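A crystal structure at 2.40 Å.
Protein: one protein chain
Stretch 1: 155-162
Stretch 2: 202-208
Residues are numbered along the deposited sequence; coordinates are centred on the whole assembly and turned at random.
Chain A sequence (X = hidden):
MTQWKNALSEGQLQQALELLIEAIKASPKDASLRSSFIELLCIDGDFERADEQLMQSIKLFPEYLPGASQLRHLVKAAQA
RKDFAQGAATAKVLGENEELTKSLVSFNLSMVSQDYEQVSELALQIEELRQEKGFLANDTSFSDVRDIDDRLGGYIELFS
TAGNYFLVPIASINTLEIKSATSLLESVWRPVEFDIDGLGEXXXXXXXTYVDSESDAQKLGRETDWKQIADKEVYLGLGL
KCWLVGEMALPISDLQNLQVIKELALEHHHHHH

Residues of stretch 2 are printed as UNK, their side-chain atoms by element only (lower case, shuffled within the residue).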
ATOM      1  N   TYR A 155       1.750 -10.624  -5.114  1.00 27.08           N
ATOM      2  CA  TYR A 155       2.334  -9.315  -5.427  1.00 27.39           C
ATOM      3  C   TYR A 155       2.450  -8.384  -4.223  1.00 26.09           C
ATOM      4  O   TYR A 155       1.684  -8.488  -3.275  1.00 26.32           O
ATOM      5  CB  TYR A 155       1.484  -8.584  -6.475  1.00 27.29           C
ATOM      6  CG  TYR A 155       1.574  -9.144  -7.867  1.00 33.80           C
ATOM      7  CD1 TYR A 155       2.410  -8.561  -8.816  1.00 34.69           C
ATOM      8  CD2 TYR A 155       0.830 -10.269  -8.243  1.00 35.54           C
ATOM      9  CE1 TYR A 155       2.503  -9.076 -10.096  1.00 36.02           C
ATOM     10  CE2 TYR A 155       0.922 -10.791  -9.525  1.00 36.94           C
ATOM     11  CZ  TYR A 155       1.760 -10.191 -10.447  1.00 37.54           C
ATOM     12  OH  TYR A 155       1.872 -10.721 -11.721  1.00 38.48           O
ATOM     13  N   ILE A 156       3.431  -7.490  -4.254  1.00 24.79           N
ATOM     14  CA  ILE A 156       3.552  -6.497  -3.204  1.00 25.19           C
ATOM     15  C   ILE A 156       3.365  -5.189  -3.952  1.00 26.25           C
ATOM     16  O   ILE A 156       3.485  -5.140  -5.193  1.00 25.06           O
ATOM     17  CB  ILE A 156       4.932  -6.472  -2.496  1.00 26.03           C
ATOM     18  CG1 ILE A 156       6.054  -6.329  -3.523  1.00 25.88           C
ATOM     19  CG2 ILE A 156       5.091  -7.688  -1.605  1.00 19.81           C
ATOM     20  CD1 ILE A 156       7.354  -5.855  -2.911  1.00 25.96           C
ATOM     21  N   GLU A 157       3.052  -4.138  -3.206  1.00 25.82           N
ATOM     22  CA  GLU A 157       2.827  -2.826  -3.804  1.00 25.88           C
ATOM     23  C   GLU A 157       3.935  -1.848  -3.387  1.00 27.26           C
ATOM     24  O   GLU A 157       4.471  -1.912  -2.278  1.00 28.53           O
ATOM     25  CB  GLU A 157       1.472  -2.280  -3.360  1.00 25.59           C
ATOM     26  CG  GLU A 157       0.286  -3.224  -3.606  1.00 23.48           C
ATOM     27  CD  GLU A 157      -1.063  -2.569  -3.282  1.00 23.72           C
ATOM     28  OE1 GLU A 157      -1.782  -2.146  -4.206  1.00 23.02           O
ATOM     29  OE2 GLU A 157      -1.426  -2.480  -2.094  1.00 21.13           O
ATOM     30  N   LEU A 158       4.293  -0.946  -4.285  1.00 27.28           N
ATOM     31  CA  LEU A 158       5.330   0.021  -3.977  1.00 27.29           C
ATOM     32  C   LEU A 158       4.958   1.338  -4.588  1.00 26.43           C
ATOM     33  O   LEU A 158       4.351   1.381  -5.646  1.00 25.88           O
ATOM     34  CB  LEU A 158       6.686  -0.432  -4.540  1.00 28.12           C
ATOM     35  CG  LEU A 158       7.356  -1.679  -3.938  1.00 30.57           C
ATOM     36  CD1 LEU A 158       8.475  -2.163  -4.855  1.00 27.22           C
ATOM     37  CD2 LEU A 158       7.902  -1.353  -2.545  1.00 30.06           C
ATOM     38  N   PHE A 159       5.303   2.413  -3.897  1.00 25.61           N
ATOM     39  CA  PHE A 159       5.078   3.756  -4.402  1.00 25.33           C
ATOM     40  C   PHE A 159       6.509   4.254  -4.634  1.00 26.23           C
ATOM     41  O   PHE A 159       7.245   4.464  -3.684  1.00 28.51           O
ATOM     42  CB  PHE A 159       4.371   4.628  -3.358  1.00 25.65           C
ATOM     43  CG  PHE A 159       2.939   4.240  -3.105  1.00 26.17           C
ATOM     44  CD1 PHE A 159       2.232   3.466  -4.025  1.00 29.91           C
ATOM     45  CD2 PHE A 159       2.280   4.695  -1.979  1.00 26.88           C
ATOM     46  CE1 PHE A 159       0.895   3.153  -3.826  1.00 28.45           C
ATOM     47  CE2 PHE A 159       0.937   4.389  -1.770  1.00 31.61           C
ATOM     48  CZ  PHE A 159       0.239   3.612  -2.701  1.00 29.89           C
ATOM     49  N   SER A 160       6.910   4.414  -5.889  1.00 28.19           N
ATOM     50  CA  SER A 160       8.262   4.868  -6.199  1.00 30.57           C
ATOM     51  C   SER A 160       8.432   6.358  -5.939  1.00 32.57           C
ATOM     52  O   SER A 160       7.451   7.109  -5.862  1.00 32.95           O
ATOM     53  CB  SER A 160       8.596   4.585  -7.658  1.00 29.90           C
ATOM     54  OG  SER A 160       7.790   5.355  -8.512  1.00 32.92           O
ATOM     55  N   THR A 161       9.686   6.777  -5.808  1.00 35.27           N
ATOM     56  CA  THR A 161      10.019   8.175  -5.561  1.00 38.71           C
ATOM     57  C   THR A 161       9.436   9.079  -6.643  1.00 39.05           C
ATOM     58  O   THR A 161       8.848  10.110  -6.343  1.00 41.76           O
ATOM     59  CB  THR A 161      11.555   8.383  -5.506  1.00 41.56           C
ATOM     60  OG1 THR A 161      12.122   7.585  -4.451  1.00 43.70           O
ATOM     61  CG2 THR A 161      11.883   9.846  -5.246  1.00 42.46           C
ATOM     62  N   ALA A 162       9.591   8.692  -7.901  1.00 39.52           N
ATOM     63  CA  ALA A 162       9.055   9.504  -8.983  1.00 40.32           C
ATOM     64  C   ALA A 162       7.545   9.684  -8.854  1.00 39.92           C
ATOM     65  O   ALA A 162       6.973  10.605  -9.428  1.00 42.50           O
ATOM     66  CB  ALA A 162       9.392   8.884 -10.340  1.00 40.32           C
ATOM     67  N   UNK A 202      16.978  -0.563  -4.501  1.00 38.51           N
ATOM     68  CA  UNK A 202      16.279   0.704  -4.482  1.00 35.59           C
ATOM     69  C   UNK A 202      15.485   0.934  -3.218  1.00 35.08           C
ATOM     70  O   UNK A 202      15.648   0.222  -2.229  1.00 32.78           O
ATOM     71  N   UNK A 203      14.627   1.947  -3.253  1.00 35.57           N
ATOM     72  CA  UNK A 203      13.791   2.268  -2.111  1.00 36.83           C
ATOM     73  C   UNK A 203      12.500   2.972  -2.502  1.00 35.52           C
ATOM     74  O   UNK A 203      12.406   3.605  -3.551  1.00 35.54           O
ATOM     75  c   UNK A 203      14.557   3.134  -1.118  1.00 38.75           C
ATOM     76  c   UNK A 203      15.935   5.178  -0.636  1.00 49.07           C
ATOM     77  o   UNK A 203      16.434   4.539   0.320  1.00 51.53           O
ATOM     78  c   UNK A 203      15.173   4.394  -1.693  1.00 45.05           C
ATOM     79  o   UNK A 203      16.044   6.421  -0.761  1.00 49.29           O
ATOM     80  N   UNK A 204      11.500   2.842  -1.644  1.00 33.52           N
ATOM     81  CA  UNK A 204      10.224   3.473  -1.893  1.00 30.10           C
ATOM     82  C   UNK A 204       9.354   3.325  -0.669  1.00 29.62           C
ATOM     83  O   UNK A 204       9.857   3.196   0.454  1.00 28.81           O
ATOM     84  N   UNK A 205       8.044   3.351  -0.891  1.00 27.88           N
ATOM     85  CA  UNK A 205       7.071   3.199   0.181  1.00 27.22           C
ATOM     86  C   UNK A 205       6.081   2.117  -0.218  1.00 26.73           C
ATOM     87  O   UNK A 205       5.730   1.979  -1.397  1.00 23.14           O
ATOM     88  c   UNK A 205       7.951   6.975   2.530  1.00 27.19           C
ATOM     89  n   UNK A 205       7.024   6.064   2.280  1.00 25.72           N
ATOM     90  c   UNK A 205       7.186   5.589   0.998  1.00 27.66           C
ATOM     91  c   UNK A 205       6.323   4.513   0.423  1.00 25.53           C
ATOM     92  n   UNK A 205       8.707   7.108   1.455  1.00 25.17           N
ATOM     93  c   UNK A 205       8.248   6.254   0.481  1.00 27.60           C
ATOM     94  N   UNK A 206       5.645   1.356   0.779  1.00 25.56           N
ATOM     95  CA  UNK A 206       4.689   0.278   0.592  1.00 27.19           C
ATOM     96  C   UNK A 206       3.406   0.598   1.352  1.00 27.46           C
ATOM     97  O   UNK A 206       3.442   0.849   2.561  1.00 27.59           O
ATOM     98 se   UNK A 206       5.030  -3.912   1.578  1.00 47.71          SE
ATOM     99  c   UNK A 206       4.309  -2.206   1.038  1.00 37.17           C
ATOM    100  c   UNK A 206       5.952  -4.419  -0.051  1.00 42.05           C
ATOM    101  c   UNK A 206       5.264  -1.030   1.139  1.00 28.79           C
ATOM    102  N   UNK A 207       2.261   0.630   0.654  1.00 24.62           N
ATOM    103  CA  UNK A 207       1.051   0.924   1.417  1.00 24.94           C
ATOM    104  C   UNK A 207       0.859  -0.264   2.372  1.00 25.46           C
ATOM    105  O   UNK A 207       0.852  -1.416   1.950  1.00 23.09           O
ATOM    106  c   UNK A 207       1.965   0.485  -0.778  1.00 23.88           C
ATOM    107  c   UNK A 207      -0.029   1.045   0.328  1.00 22.93           C
ATOM    108  c   UNK A 207       0.471   0.171  -0.765  1.00 21.41           C
ATOM    109  N   UNK A 208       0.737   0.036   3.659  1.00 28.29           N
ATOM    110  CA  UNK A 208       0.591  -0.958   4.719  1.00 31.47           C
ATOM    111  C   UNK A 208      -0.853  -1.438   4.918  1.00 32.37           C
ATOM    112  O   UNK A 208      -1.097  -2.353   5.697  1.00 34.16           O
ATOM    113 se   UNK A 208       3.657  -1.814   5.686  1.00 49.14          SE
ATOM    114  c   UNK A 208       4.408  -3.012   7.035  1.00 45.49           C
ATOM    115  c   UNK A 208       2.171  -1.167   6.765  1.00 39.29           C
ATOM    116  c   UNK A 208       1.126  -0.349   6.026  1.00 35.27           C
TER

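Position 202 carries no atom beyond its backbone and touches nothing on stretch 1; a residue without CB is glycine, Gly202.

Position 203 has three side-chain carbons in a row, the last bearing two oxygens. Its CA-to-CB bond points away from stretch 1, and the backbone makes the nearest approach, its O lying 4.1 Å from Thr161 OG1. Three carbons ending in a carboxylate make Glu203.

Position 204 again has no side-chain atoms, and its CA sits 3.6 Å from Phe159 O. A CB built here with ideal geometry would point toward stretch 1 and lie only 2.8 Å from Phe159 O, a clash. The residue is Gly204, and its bareness lets the strands close up.

Position 205 shows one carbon leading to a five-membered ring of three carbons and two nitrogens. The side chain leaves sideways, its CB 4.3 Å from Phe159 CB, while the backbone does the polar work at both N and O. The imidazole identifies His205, whose ND1 is hydrogen-bonded elsewhere in the structure.

Position 206 has an unbranched chain of two carbons, a selenium and a final carbon. The CA-to-CB bond points sideways, but the end comes nearer: the terminal carbon lies 3.4 Å from Ile156 CB. This is Met206, as selenomethionine; its CG is 3.3 Å from Glu157 O, and its CE also reaches Leu158 CD2 at 4.4 Å.

Position 207 has three carbons closing a ring onto the backbone N, its CB points toward stretch 1, and the ring carbons lie against the Phe159 ring and the Glu157 carboxylate. It is Pro207. CD lies over one face of the Phe159 ring, 4.1 Å from the centroid and 10° off the normal, a CH-pi contact, and CG is 3.5 Å from Glu157 OE2.

Position 208 repeats the pattern of two carbons, selenium and carbon, but its CB points away and no atom reaches stretch 1. It is Met208, also selenomethionine.

The contact works from a single antiparallel bridge. Phe159 N donates to His205 O at 2.6 Å, and His205 N donates to Phe159 O at 3.1 Å, so one residue pair supplies both hydrogen bonds. Leu158 CA adds a CA-H...O contact to the same His205 O at 3.3 Å. With the strand directions 120° apart, the pairing is far from ideally antiparallel, and side chains carry much of the remaining contact: Met206 packs on Ile156 and Leu158, and Pro207 covers the Phe159 ring. The rule to read is a short backbone clamp, a glycine where CB would collide, and apolar packing beyond it.

Stretch 2 (202-208) GEGHMPM
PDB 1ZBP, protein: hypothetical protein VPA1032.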